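Local coordinates for protein beta-L-arabinobiosidase (Bacteroides thetaiotaomicron, PDB 5MQR) that probably acts as a multidomain glycoside hydrolase, cleaving arabinose-containing linkages of plant pectin in a gut bacterium, at residues Ile121-Tyr126 and Gly186-Glu191; Trp279-Thr284 and Val305-Lys310; Gly445-Leu450 and Glu601-Asn606; Asn495-Ser500 and Ala559-Ile564; Asn793-Gln798 and Lys816-Thr821. One frame throughout, in Å; residues are numbered along the deposited sequence.

These five contacts illustrate how the chemistry of an interface follows its place in a multidomain fold. Contacts 1 and 5 are the more buried, and each sets aliphatic carbon on an aromatic face, though in contact 5 that pair lies toward solvent. Contact 1 joins two propeller blades, contact 5 a loop to the start of a helix. Contact 2, in the BNR repeat-like region, is partly exposed and almost wholly polar. Contact 4 and one strand of contact 3 lie in the carbohydrate-binding-module-like region, the two contacts' centres about 25 Å apart. Contact 3 is a strand pairing with a charged face and an apolar face, whereas contact 4 is loop packing beside a sodium site.

Contact 1 (Ile121-Tyr126 and Gly186-Glu191)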
# COMPACT_ATOMS: atom_id res chain seq x y z
N ILE A 121 -21.77 37.47 -0.56
CA ILE A 121 -22.66 37.44 0.62
C ILE A 121 -23.93 36.66 0.25
O ILE A 121 -24.64 37.04 -0.69
CB ILE A 121 -23.01 38.85 1.13
CG1 ILE A 121 -21.75 39.59 1.62
CG2 ILE A 121 -24.02 38.78 2.28
CD1 ILE A 121 -21.89 41.10 1.66
N VAL A 122 -24.19 35.58 0.97
CA VAL A 122 -25.32 34.68 0.66
C VAL A 122 -26.44 34.83 1.70
O VAL A 122 -27.60 34.72 1.36
CB VAL A 122 -24.84 33.22 0.42
CG1 VAL A 122 -24.31 32.57 1.70
CG2 VAL A 122 -25.93 32.39 -0.21
N PHE A 123 -26.09 35.11 2.96
CA PHE A 123 -27.05 35.62 3.94
C PHE A 123 -26.45 36.89 4.58
O PHE A 123 -25.39 36.82 5.18
CB PHE A 123 -27.36 34.56 4.99
CG PHE A 123 -28.01 33.32 4.43
CD1 PHE A 123 -29.26 33.38 3.85
CD2 PHE A 123 -27.36 32.09 4.46
CE1 PHE A 123 -29.87 32.27 3.32
CE2 PHE A 123 -27.97 30.96 3.93
CZ PHE A 123 -29.23 31.06 3.36
N PRO A 124 -27.12 38.05 4.41
CA PRO A 124 -26.55 39.32 4.83
C PRO A 124 -26.86 39.65 6.30
O PRO A 124 -27.66 38.95 6.94
CB PRO A 124 -27.26 40.33 3.90
CG PRO A 124 -28.60 39.76 3.69
CD PRO A 124 -28.45 38.25 3.79
N PRO A 125 -26.25 40.73 6.84
CA PRO A 125 -26.59 41.23 8.18
C PRO A 125 -28.09 41.42 8.37
O PRO A 125 -28.78 41.89 7.45
CB PRO A 125 -25.88 42.59 8.23
CG PRO A 125 -24.73 42.45 7.28
CD PRO A 125 -25.23 41.56 6.18
N TYR A 126 -28.58 41.04 9.55
CA TYR A 126 -30.01 41.04 9.86
C TYR A 126 -30.25 41.88 11.11
O TYR A 126 -29.53 41.76 12.08
CB TYR A 126 -30.48 39.61 10.09
CG TYR A 126 -31.97 39.42 10.26
CD1 TYR A 126 -32.59 39.69 11.50
CD2 TYR A 126 -32.77 38.94 9.20
CE1 TYR A 126 -33.97 39.52 11.66
CE2 TYR A 126 -34.14 38.76 9.36
CZ TYR A 126 -34.74 39.06 10.59
OH TYR A 126 -36.08 38.88 10.77
N GLY A 186 -34.06 32.92 14.09
CA GLY A 186 -34.49 31.79 13.28
C GLY A 186 -33.53 31.40 12.18
O GLY A 186 -32.48 32.01 11.99
N ARG A 187 -33.94 30.38 11.43
CA ARG A 187 -33.12 29.82 10.40
C ARG A 187 -33.67 30.16 9.03
O ARG A 187 -34.87 30.11 8.81
CB ARG A 187 -33.04 28.32 10.58
CG ARG A 187 -31.80 27.75 9.92
CD ARG A 187 -31.68 26.29 10.21
NE ARG A 187 -31.46 26.06 11.63
CZ ARG A 187 -30.28 25.93 12.24
NH1 ARG A 187 -29.12 26.00 11.57
NH2 ARG A 187 -30.26 25.70 13.55
N VAL A 188 -32.76 30.50 8.12
CA VAL A 188 -33.12 30.93 6.77
C VAL A 188 -32.51 29.98 5.76
O VAL A 188 -31.54 29.29 6.04
CB VAL A 188 -32.67 32.37 6.44
CG1 VAL A 188 -33.40 33.36 7.33
CG2 VAL A 188 -31.16 32.55 6.56
N VAL A 189 -33.12 29.99 4.58
CA VAL A 189 -32.71 29.18 3.44
C VAL A 189 -32.83 30.01 2.18
O VAL A 189 -33.64 30.94 2.11
CB VAL A 189 -33.62 27.94 3.23
CG1 VAL A 189 -33.37 26.89 4.29
CG2 VAL A 189 -35.10 28.32 3.17
N ARG A 190 -32.06 29.63 1.17
CA ARG A 190 -32.29 30.08 -0.20
C ARG A 190 -31.73 29.08 -1.19
O ARG A 190 -30.79 28.35 -0.89
CB ARG A 190 -31.70 31.47 -0.43
CG ARG A 190 -30.20 31.52 -0.64
CD ARG A 190 -29.67 32.94 -0.48
NE ARG A 190 -30.40 33.88 -1.33
CZ ARG A 190 -30.12 35.18 -1.44
NH1 ARG A 190 -29.13 35.73 -0.76
NH2 ARG A 190 -30.85 35.91 -2.24
N GLU A 191 -32.32 29.04 -2.38
CA GLU A 191 -31.89 28.12 -3.40
C GLU A 191 -30.66 28.69 -4.10
O GLU A 191 -30.59 29.89 -4.35
CB GLU A 191 -32.99 27.88 -4.42
CG GLU A 191 -32.57 26.85 -5.47
CD GLU A 191 -33.72 26.24 -6.22
OE1 GLU A 191 -34.89 26.64 -5.99
OE2 GLU A 191 -33.46 25.35 -7.06
O HOH W 1 -27.41 38.43 0.52
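Phe123 and Val188 reach for each other from opposite directions, and the meeting is face-on: CG2 of Val188 sits over one face of the ring in a CH-pi contact, 3.7 Å from the Phe123 centroid. It is shifted toward the rim, where CD1 of Phe123 is 3.4 Å from Val188 CG2. At the edge of the same ring, near its plane, lies the backbone between Val189 and Arg190. The Arg190 side chain then slides past the phenyl group in the opposing sense, its CD 3.9 Å from Phe123 CE1, with the ring and guanidinium planes 27° apart. A bend at chi3 (-53°) turns the guanidinium to the carbonyl of Val122, and Arg190 NH1 donates to Val122 O at 2.8 Å with an N-H...O angle of 158°. That oxygen lies close to the guanidinium plane, while the methylene CD of Arg190 brushes Val122 CG2. NH2 of Arg190 bonds Gly199 O, so both terminal nitrogens are engaged. A leucine at Arg190 would probably leave the Val122 carbonyl without this donor and Gly199 O without the bond from the second guanidinium nitrogen. Val122 and Phe123 both face Thr105 of strand 104-110 as a classic beta bulge, and Tyr169 of strand 163-170 touches Phe123 and Val188. The contact thus ties strand 120-123, at the edge of one four-stranded propeller sheet, to strand 186-192 of the next.

Contact 2 (Trp279-Thr284 and Val305-Lys310); sequences WKHALT and VNSNAK
The imidazole of His281 overlaps the carbonyl oxygen of Ser307, which sits 3.3 Å above the ring plane of His281 and toward its rim. The same oxygen takes a weak hydrogen bond from the backbone, His281 N to Ser307 O at 2.8 Å, bent to 128°. Farther out, the ring runs alongside the Asn308 amide, the two planes 55° apart, with His281 NE2 3.0 Å from Asn308 OD1. A water donates to Asn306 O and also makes a weak bond with ND1 at the ring edge. Lys280 runs out of the turn on much the same heading as the imidazole. Beyond CG its chain is extended, with chi3 -179°, which carries NZ to within 2.9 Å of Asn308 O, and the bond arrives nearly along the C=O axis. His281 and Ala282 lie in the turn between strands 275-278 and 283-287 of one BNR-type sheet, whereas residues 305-310 link that sheet to the next. Asn306 and Ser307 are held from beyond the contact by Asn326 and Glu329. Because the lysine ammonium also bonds the phosphotyrosine at position 371, through its OH, its charge is probably stabilised jointly by a backbone carbonyl dipole and that modified residue, in a largely polar junction.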
# COMPACT_ATOMS: atom_id res chain seq x y z
N TRP A 279 -19.79 14.22 17.55
CA TRP A 279 -19.98 15.57 17.99
C TRP A 279 -18.64 16.06 18.52
O TRP A 279 -17.67 15.30 18.59
CB TRP A 279 -20.99 15.58 19.12
CG TRP A 279 -22.43 15.22 18.81
CD1 TRP A 279 -23.43 16.08 18.39
CD2 TRP A 279 -23.07 13.95 19.04
NE1 TRP A 279 -24.62 15.41 18.30
CE2 TRP A 279 -24.44 14.11 18.70
CE3 TRP A 279 -22.61 12.70 19.46
CZ2 TRP A 279 -25.36 13.05 18.78
CZ3 TRP A 279 -23.52 11.64 19.55
CH2 TRP A 279 -24.88 11.83 19.20
N LYS A 280 -18.58 17.32 18.93
CA LYS A 280 -17.41 17.85 19.66
C LYS A 280 -16.99 16.98 20.85
O LYS A 280 -17.84 16.36 21.54
CB LYS A 280 -17.70 19.25 20.18
CG LYS A 280 -17.65 20.33 19.13
CD LYS A 280 -17.53 21.70 19.80
CE LYS A 280 -17.50 22.80 18.76
NZ LYS A 280 -17.07 24.06 19.41
N HIS A 281 -15.67 16.95 21.10
CA HIS A 281 -15.03 16.06 22.10
C HIS A 281 -15.08 14.60 21.68
O HIS A 281 -14.85 13.69 22.48
CB HIS A 281 -15.61 16.24 23.51
CG HIS A 281 -15.57 17.65 23.99
ND1 HIS A 281 -14.41 18.24 24.47
CD2 HIS A 281 -16.53 18.61 24.06
CE1 HIS A 281 -14.66 19.49 24.82
NE2 HIS A 281 -15.94 19.74 24.57
N ALA A 282 -15.35 14.38 20.39
CA ALA A 282 -15.61 13.08 19.85
C ALA A 282 -16.63 12.26 20.66
O ALA A 282 -16.51 11.04 20.75
CB ALA A 282 -14.28 12.35 19.66
N LEU A 283 -17.65 12.91 21.23
CA LEU A 283 -18.82 12.16 21.68
C LEU A 283 -19.37 11.40 20.45
O LEU A 283 -19.27 11.85 19.29
CB LEU A 283 -19.92 13.03 22.30
CG LEU A 283 -19.58 13.82 23.58
CD1 LEU A 283 -20.76 14.66 24.03
CD2 LEU A 283 -19.15 12.94 24.74
N THR A 284 -19.91 10.22 20.71
CA THR A 284 -20.28 9.34 19.61
C THR A 284 -21.43 8.42 19.97
O THR A 284 -21.59 8.03 21.12
CB THR A 284 -19.05 8.59 19.09
OG1 THR A 284 -19.36 7.95 17.85
CG2 THR A 284 -18.57 7.59 20.13
N VAL A 305 -8.04 11.40 20.85
CA VAL A 305 -7.61 12.64 21.47
C VAL A 305 -8.25 13.74 20.63
O VAL A 305 -7.96 13.88 19.44
CB VAL A 305 -6.07 12.73 21.51
CG1 VAL A 305 -5.60 13.97 22.27
CG2 VAL A 305 -5.52 11.45 22.15
N ASN A 306 -9.12 14.51 21.26
CA ASN A 306 -9.92 15.52 20.60
C ASN A 306 -10.53 16.35 21.69
O ASN A 306 -10.75 15.89 22.82
CB ASN A 306 -11.01 14.89 19.72
CG ASN A 306 -11.69 15.90 18.78
OD1 ASN A 306 -12.92 16.00 18.75
ND2 ASN A 306 -10.89 16.66 18.04
N SER A 307 -10.80 17.60 21.35
CA SER A 307 -11.31 18.54 22.32
C SER A 307 -12.47 19.30 21.67
O SER A 307 -13.44 18.68 21.25
CB SER A 307 -10.15 19.42 22.81
OG SER A 307 -10.60 20.44 23.67
N ASN A 308 -12.30 20.61 21.49
CA ASN A 308 -13.38 21.52 21.29
C ASN A 308 -13.53 22.03 19.86
O ASN A 308 -14.43 22.80 19.58
CB ASN A 308 -13.13 22.73 22.19
CG ASN A 308 -14.39 23.19 22.86
OD1 ASN A 308 -15.06 22.38 23.49
ND2 ASN A 308 -14.73 24.47 22.70
N ALA A 309 -12.65 21.62 18.96
CA ALA A 309 -12.55 22.25 17.65
C ALA A 309 -13.19 21.44 16.50
O ALA A 309 -12.80 21.63 15.33
CB ALA A 309 -11.09 22.57 17.36
N LYS A 310 -14.17 20.59 16.84
CA LYS A 310 -14.87 19.63 15.94
C LYS A 310 -14.04 18.43 15.44
O LYS A 310 -12.82 18.50 15.27
CB LYS A 310 -15.47 20.29 14.69
CG LYS A 310 -16.46 21.40 14.90
CD LYS A 310 -17.00 21.87 13.54
CE LYS A 310 -18.03 22.98 13.71
NZ LYS A 310 -18.63 23.45 12.43
O HOH W 2 -11.47 17.10 25.53
O HOH W 3 -12.26 13.16 23.68

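Contact 3 (Gly445-Leu450 and Glu601-Asn606); sequences GEWLKL and EYRIAN
CD of Arg603 lies over the five-membered ring of Trp447, 3.9 Å from its centroid, in a CH-pi contact with the guanidinium plane almost perpendicular to the indole. CG of Glu446 covers the opposite face, and Ala605 CB is 3.6 Å from Trp447 CE3. Next along, Lys449 and Arg603 run side by side, and CD of the lysine rests over one guanidinium face. Beneath these side chains, strands 447-452 and 600-610 pair antiparallel in a sheet that includes strands of the sialidase-like carbohydrate-binding region: Leu448-Ile604 and Leu450-Tyr602 are hydrogen-bonded pairs, with Leu450 N to Tyr602 O at 2.8 Å, and Lys449-Arg603 is a non-hydrogen-bonded pair. On the other face Leu448 CB meets Ile604 CG1 at 3.9 Å, and both residues touch Trp431 of a second sheet. Farther out, Glu444 forms salt bridges with both Lys449 NZ and Arg603 NE, bringing the two cations round one carboxylate. Glu601 OE1 forms a salt bridge with Arg603 NH1 at 3.3 Å, its hydrogen bond weak, while Glu601 OE2 bonds Gln451 NE2.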
# COMPACT_ATOMS: atom_id res chain seq x y z
N GLY A 445 5.80 24.92 -16.81
CA GLY A 445 6.47 23.96 -17.69
C GLY A 445 7.17 22.88 -16.88
O GLY A 445 6.53 22.16 -16.11
N GLU A 446 8.50 22.83 -17.02
CA GLU A 446 9.35 21.82 -16.35
C GLU A 446 9.49 22.12 -14.84
O GLU A 446 9.98 21.27 -14.09
CB GLU A 446 10.74 21.75 -17.05
CG GLU A 446 11.71 22.88 -16.65
CD GLU A 446 12.88 23.14 -17.61
OE1 GLU A 446 12.60 23.53 -18.77
OE2 GLU A 446 14.09 23.03 -17.21
N TRP A 447 9.10 23.32 -14.41
CA TRP A 447 9.35 23.81 -13.07
C TRP A 447 8.13 23.72 -12.12
O TRP A 447 7.02 24.17 -12.47
CB TRP A 447 9.79 25.27 -13.12
CG TRP A 447 11.05 25.57 -13.90
CD1 TRP A 447 11.13 26.25 -15.07
CD2 TRP A 447 12.39 25.29 -13.50
NE1 TRP A 447 12.43 26.37 -15.47
CE2 TRP A 447 13.23 25.79 -14.52
CE3 TRP A 447 12.96 24.63 -12.41
CZ2 TRP A 447 14.63 25.66 -14.48
CZ3 TRP A 447 14.35 24.51 -12.36
CH2 TRP A 447 15.16 25.03 -13.38
N LEU A 448 8.38 23.19 -10.93
CA LEU A 448 7.50 23.40 -9.79
C LEU A 448 7.93 24.72 -9.15
O LEU A 448 9.09 24.84 -8.74
CB LEU A 448 7.62 22.27 -8.79
CG LEU A 448 6.75 22.34 -7.54
CD1 LEU A 448 5.26 22.46 -7.85
CD2 LEU A 448 7.01 21.10 -6.71
N LYS A 449 7.04 25.70 -9.10
CA LYS A 449 7.39 27.06 -8.66
C LYS A 449 6.80 27.36 -7.30
O LYS A 449 5.64 27.07 -7.06
CB LYS A 449 6.90 28.11 -9.65
CG LYS A 449 7.58 29.48 -9.53
CD LYS A 449 6.90 30.64 -10.27
CE LYS A 449 6.05 30.22 -11.44
NZ LYS A 449 5.72 31.30 -12.38
N LEU A 450 7.63 27.95 -6.44
CA LEU A 450 7.24 28.45 -5.16
C LEU A 450 7.38 29.97 -5.22
O LEU A 450 8.47 30.47 -5.49
CB LEU A 450 8.17 27.89 -4.10
CG LEU A 450 8.03 26.39 -3.84
CD1 LEU A 450 8.58 25.57 -4.98
CD2 LEU A 450 8.75 26.01 -2.56
N GLU A 601 10.90 34.12 -5.53
CA GLU A 601 10.53 32.95 -6.31
C GLU A 601 11.65 31.91 -6.26
O GLU A 601 12.83 32.25 -6.31
CB GLU A 601 10.32 33.30 -7.80
CG GLU A 601 9.42 34.50 -8.07
CD GLU A 601 8.94 34.53 -9.52
OE1 GLU A 601 9.79 34.51 -10.45
OE2 GLU A 601 7.72 34.57 -9.72
N TYR A 602 11.26 30.64 -6.24
CA TYR A 602 12.17 29.50 -6.43
C TYR A 602 11.52 28.48 -7.34
O TYR A 602 10.31 28.31 -7.33
CB TYR A 602 12.53 28.86 -5.09
CG TYR A 602 13.08 29.86 -4.11
CD1 TYR A 602 14.43 30.21 -4.13
CD2 TYR A 602 12.24 30.52 -3.21
CE1 TYR A 602 14.93 31.16 -3.25
CE2 TYR A 602 12.74 31.48 -2.34
CZ TYR A 602 14.08 31.79 -2.36
OH TYR A 602 14.57 32.72 -1.49
N ARG A 603 12.35 27.79 -8.11
CA ARG A 603 11.87 26.78 -9.02
C ARG A 603 12.67 25.47 -8.89
O ARG A 603 13.90 25.51 -8.77
CB ARG A 603 12.00 27.29 -10.43
CG ARG A 603 11.04 28.40 -10.77
CD ARG A 603 11.41 28.93 -12.14
NE ARG A 603 10.48 29.94 -12.60
CZ ARG A 603 10.43 31.20 -12.19
NH1 ARG A 603 11.25 31.64 -11.24
NH2 ARG A 603 9.54 32.02 -12.72
N ILE A 604 11.98 24.33 -8.90
CA ILE A 604 12.67 23.04 -8.95
C ILE A 604 12.15 22.19 -10.11
O ILE A 604 11.02 22.37 -10.56
CB ILE A 604 12.63 22.27 -7.61
CG1 ILE A 604 11.19 22.00 -7.16
CG2 ILE A 604 13.36 23.07 -6.53
CD1 ILE A 604 11.08 21.12 -5.93
N ALA A 605 13.01 21.31 -10.59
CA ALA A 605 12.69 20.42 -11.68
C ALA A 605 13.47 19.10 -11.57
O ALA A 605 14.54 19.05 -10.97
CB ALA A 605 13.02 21.09 -13.01
N ASN A 606 12.93 18.06 -12.18
CA ASN A 606 13.63 16.78 -12.37
C ASN A 606 14.05 16.19 -11.02
O ASN A 606 15.22 15.87 -10.81
CB ASN A 606 14.82 16.95 -13.30
CG ASN A 606 14.42 17.47 -14.66
OD1 ASN A 606 13.54 16.92 -15.31
ND2 ASN A 606 15.06 18.53 -15.09
O HOH W 4 10.61 18.68 -14.04

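Contact 4 (Asn495-Ser500 and Ala559-Ile564); sequences NSIACS and APVATI. With NA (sodium ion), chain I.
With chi1 of Ile497 at -53°, its CG2 branch stands anti to the backbone N and is turned onto Ala559 and Val561, whereas chi1 of Cys499 (63°) tucks SG between the backbone N and carbonyl carbon, pointing it to Ile564. The contact belongs to the sialidase-like carbohydrate-binding module, where the chain turns a corner at Cys499 and the loop before strand 564-570 folds against it. Packing is tight at one point: Ile497 CG2 is 3.5 Å from Ala559 CB. The Ile497 and Val561 side chains slide past each other, Val561 CG1 lying against Ile497 CG2 while Val561 CG2 meets Cys499 CB at 3.8 Å. The backbones join through a CA-H...O contact, Cys499 CA to Ala559 O at 3.2 Å. Cys499 SG lies 4.0 Å from Ile564 CG1, and Leu536 of strand 530-537 touches both residues. At the far end of residues 495-500, a sodium ion is bound by Glu494 O, Gln44 O, three waters and Asn495 OD1, the last 2.5 Å from the metal.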
# COMPACT_ATOMS: atom_id res chain seq x y z
N ASN A 495 9.24 11.49 12.34
CA ASN A 495 8.89 12.33 13.48
C ASN A 495 9.24 13.80 13.32
O ASN A 495 9.39 14.54 14.31
CB ASN A 495 9.50 11.73 14.75
CG ASN A 495 8.93 10.35 15.07
OD1 ASN A 495 7.72 10.10 14.95
ND2 ASN A 495 9.79 9.46 15.43
N SER A 496 9.38 14.23 12.05
CA SER A 496 9.77 15.58 11.69
C SER A 496 11.14 16.00 12.23
O SER A 496 11.38 17.18 12.41
CB SER A 496 8.69 16.59 12.12
OG SER A 496 7.38 16.16 11.75
N ILE A 497 12.03 15.05 12.50
CA ILE A 497 13.41 15.40 12.78
C ILE A 497 14.07 15.66 11.43
O ILE A 497 14.00 14.82 10.52
CB ILE A 497 14.20 14.29 13.52
CG1 ILE A 497 13.48 13.83 14.80
CG2 ILE A 497 15.62 14.77 13.82
CD1 ILE A 497 12.95 14.96 15.63
N ALA A 498 14.65 16.85 11.27
CA ALA A 498 15.44 17.15 10.08
C ALA A 498 16.87 16.77 10.42
O ALA A 498 17.45 17.27 11.41
CB ALA A 498 15.36 18.64 9.71
N CYS A 499 17.43 15.87 9.62
CA CYS A 499 18.82 15.49 9.81
C CYS A 499 19.82 16.49 9.21
O CYS A 499 20.97 16.61 9.66
CB CYS A 499 19.06 14.07 9.27
SG CYS A 499 18.78 13.89 7.51
N SER A 500 19.37 17.20 8.19
CA SER A 500 20.19 18.25 7.60
C SER A 500 19.30 19.28 6.96
O SER A 500 18.12 19.04 6.75
CB SER A 500 21.14 17.66 6.54
OG SER A 500 22.22 18.55 6.31
N ALA A 559 21.07 16.50 13.29
CA ALA A 559 20.25 15.63 14.12
C ALA A 559 20.28 14.22 13.55
O ALA A 559 20.15 14.05 12.35
CB ALA A 559 18.80 16.12 14.18
N PRO A 560 20.44 13.20 14.41
CA PRO A 560 20.43 11.85 13.92
C PRO A 560 19.01 11.35 13.61
O PRO A 560 18.05 11.76 14.26
CB PRO A 560 21.08 11.07 15.07
CG PRO A 560 20.71 11.84 16.28
CD PRO A 560 20.78 13.26 15.85
N VAL A 561 18.90 10.51 12.59
CA VAL A 561 17.65 9.82 12.25
C VAL A 561 17.95 8.36 11.84
O VAL A 561 19.07 8.04 11.47
CB VAL A 561 16.88 10.51 11.11
CG1 VAL A 561 16.48 11.93 11.48
CG2 VAL A 561 17.70 10.51 9.81
N ALA A 562 16.94 7.51 11.91
CA ALA A 562 17.09 6.12 11.49
C ALA A 562 16.99 6.04 9.97
O ALA A 562 17.76 5.34 9.32
CB ALA A 562 16.02 5.23 12.14
N THR A 563 15.99 6.72 9.42
CA THR A 563 15.75 6.77 7.99
C THR A 563 15.20 8.12 7.63
O THR A 563 14.68 8.83 8.50
CB THR A 563 14.69 5.75 7.54
OG1 THR A 563 13.49 5.96 8.27
CG2 THR A 563 15.18 4.33 7.75
N ILE A 564 15.32 8.44 6.35
CA ILE A 564 14.81 9.66 5.78
C ILE A 564 13.65 9.31 4.88
O ILE A 564 13.78 8.46 4.00
CB ILE A 564 15.90 10.34 4.94
CG1 ILE A 564 17.09 10.68 5.84
CG2 ILE A 564 15.35 11.57 4.22
CD1 ILE A 564 18.42 10.40 5.17
NA NA I . 5.61 10.38 13.56
O HOH W 5 4.63 10.31 15.65
O HOH W 6 4.22 9.98 12.04
O HOH W 7 6.13 8.00 14.23

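Contact 5 (Asn793-Gln798 and Lys816-Thr821); sequences NGLYWQ and KYARPT
One face of the Trp797 indole is overlaid by the aliphatic chain of Lys816, whose CG stands almost centrally over the six-membered ring, 3.9 Å from its centroid, in a CH-pi contact. Extended beyond CG, the lysine follows the ring plane outward and brings CE to 3.8 Å from Trp797 CZ2. The other flat group, the Arg819 guanidinium, has Gln798 O obliquely beside it, and that oxygen is 3.2 Å from Arg819 CD. Between them the backbones meet: Gln798 N donates to Tyr817 O at 3.2 Å, the same oxygen receives the CA-H of Trp797, and Ala818 CA approaches Tyr796 O likewise. Leu795 CD1 covers Ala818 CB, and Asn793 OD1 closes an Asx turn by accepting from Leu795 N. With an alanine in place of the indole, the Lys816 methylenes would probably lose their platform and the side chain be freer to swing. In the MGH1-like glycoside hydrolase domain, the loop after helix 768-788 is fastened to the entry of helix 820-839. Arg819 occupies the N-cap position, and Asp803 bridges its NE and the Thr821 hydroxyl. The chemistry implies a division of labour: tryptophan engages lysine through carbon, while the arginine's charge is answered by a carboxylate beyond the segments.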
# COMPACT_ATOMS: atom_id res chain seq x y z
N ASN A 793 11.65 -49.40 -28.84
CA ASN A 793 10.38 -48.70 -29.13
C ASN A 793 10.40 -47.15 -28.98
O ASN A 793 9.39 -46.49 -29.25
CB ASN A 793 9.24 -49.29 -28.29
CG ASN A 793 9.35 -48.97 -26.79
OD1 ASN A 793 10.09 -48.07 -26.37
ND2 ASN A 793 8.63 -49.73 -25.97
N GLY A 794 11.52 -46.58 -28.53
CA GLY A 794 11.66 -45.11 -28.41
C GLY A 794 11.48 -44.55 -27.01
O GLY A 794 11.93 -43.44 -26.74
N LEU A 795 10.81 -45.29 -26.13
CA LEU A 795 10.62 -44.85 -24.75
C LEU A 795 11.95 -44.89 -24.02
O LEU A 795 12.79 -45.73 -24.31
CB LEU A 795 9.61 -45.72 -23.98
CG LEU A 795 8.11 -45.59 -24.34
CD1 LEU A 795 7.39 -46.84 -23.86
CD2 LEU A 795 7.46 -44.34 -23.76
N TYR A 796 12.13 -43.95 -23.09
CA TYR A 796 13.28 -43.97 -22.19
C TYR A 796 13.03 -45.02 -21.09
O TYR A 796 11.89 -45.29 -20.71
CB TYR A 796 13.60 -42.57 -21.62
CG TYR A 796 14.29 -41.63 -22.62
CD1 TYR A 796 13.57 -40.97 -23.60
CD2 TYR A 796 15.67 -41.44 -22.60
CE1 TYR A 796 14.19 -40.13 -24.53
CE2 TYR A 796 16.31 -40.62 -23.51
CZ TYR A 796 15.57 -39.96 -24.48
OH TYR A 796 16.17 -39.14 -25.42
N TRP A 797 14.11 -45.64 -20.63
CA TRP A 797 14.09 -46.46 -19.44
C TRP A 797 14.96 -45.82 -18.40
O TRP A 797 15.89 -45.09 -18.73
CB TRP A 797 14.58 -47.88 -19.68
CG TRP A 797 15.99 -48.00 -20.15
CD1 TRP A 797 16.41 -48.08 -21.45
CD2 TRP A 797 17.18 -48.07 -19.34
NE1 TRP A 797 17.78 -48.19 -21.50
CE2 TRP A 797 18.28 -48.19 -20.22
CE3 TRP A 797 17.42 -48.04 -17.96
CZ2 TRP A 797 19.60 -48.28 -19.76
CZ3 TRP A 797 18.74 -48.12 -17.50
CH2 TRP A 797 19.82 -48.23 -18.40
N GLN A 798 14.67 -46.11 -17.15
CA GLN A 798 15.60 -45.83 -16.07
C GLN A 798 15.35 -46.78 -14.94
O GLN A 798 14.20 -47.09 -14.62
CB GLN A 798 15.42 -44.41 -15.58
CG GLN A 798 16.46 -43.97 -14.56
CD GLN A 798 17.86 -43.86 -15.13
OE1 GLN A 798 18.48 -44.85 -15.51
NE2 GLN A 798 18.38 -42.64 -15.16
N LYS A 816 15.05 -52.02 -16.73
CA LYS A 816 14.95 -51.10 -17.83
C LYS A 816 13.49 -50.91 -18.11
O LYS A 816 13.01 -51.25 -19.17
CB LYS A 816 15.67 -51.65 -19.07
CG LYS A 816 17.16 -51.83 -18.85
CD LYS A 816 17.90 -52.15 -20.14
CE LYS A 816 19.39 -52.03 -19.88
NZ LYS A 816 20.17 -52.59 -21.01
N TYR A 817 12.79 -50.37 -17.12
CA TYR A 817 11.39 -50.08 -17.28
C TYR A 817 11.21 -48.65 -17.79
O TYR A 817 11.98 -47.74 -17.44
CB TYR A 817 10.64 -50.28 -15.97
CG TYR A 817 10.62 -51.68 -15.37
CD1 TYR A 817 10.91 -52.83 -16.14
CD2 TYR A 817 10.26 -51.87 -14.04
CE1 TYR A 817 10.86 -54.10 -15.58
CE2 TYR A 817 10.21 -53.13 -13.47
CZ TYR A 817 10.51 -54.24 -14.25
OH TYR A 817 10.49 -55.47 -13.70
N ALA A 818 10.17 -48.46 -18.59
CA ALA A 818 9.81 -47.16 -19.10
C ALA A 818 8.97 -46.43 -18.05
O ALA A 818 7.75 -46.55 -18.01
CB ALA A 818 9.07 -47.28 -20.42
N ARG A 819 9.65 -45.66 -17.22
CA ARG A 819 9.03 -44.92 -16.12
C ARG A 819 8.61 -43.51 -16.58
O ARG A 819 9.33 -42.89 -17.38
CB ARG A 819 10.01 -44.85 -14.96
CG ARG A 819 10.21 -46.19 -14.28
CD ARG A 819 11.43 -46.19 -13.36
NE ARG A 819 11.31 -45.20 -12.29
CZ ARG A 819 10.63 -45.34 -11.15
NH1 ARG A 819 9.96 -46.45 -10.85
NH2 ARG A 819 10.63 -44.33 -10.26
N PRO A 820 7.45 -42.99 -16.10
CA PRO A 820 7.05 -41.64 -16.54
C PRO A 820 7.91 -40.52 -15.99
O PRO A 820 7.74 -39.39 -16.43
CB PRO A 820 5.61 -41.49 -16.04
CG PRO A 820 5.50 -42.46 -14.93
CD PRO A 820 6.34 -43.63 -15.37
N THR A 821 8.81 -40.82 -15.04
CA THR A 821 9.89 -39.91 -14.66
C THR A 821 10.73 -39.49 -15.86
O THR A 821 10.59 -38.36 -16.36
CB THR A 821 10.83 -40.56 -13.63
OG1 THR A 821 11.18 -41.87 -14.08
CG2 THR A 821 10.18 -40.62 -12.25
O HOH W 8 13.20 -49.54 -13.99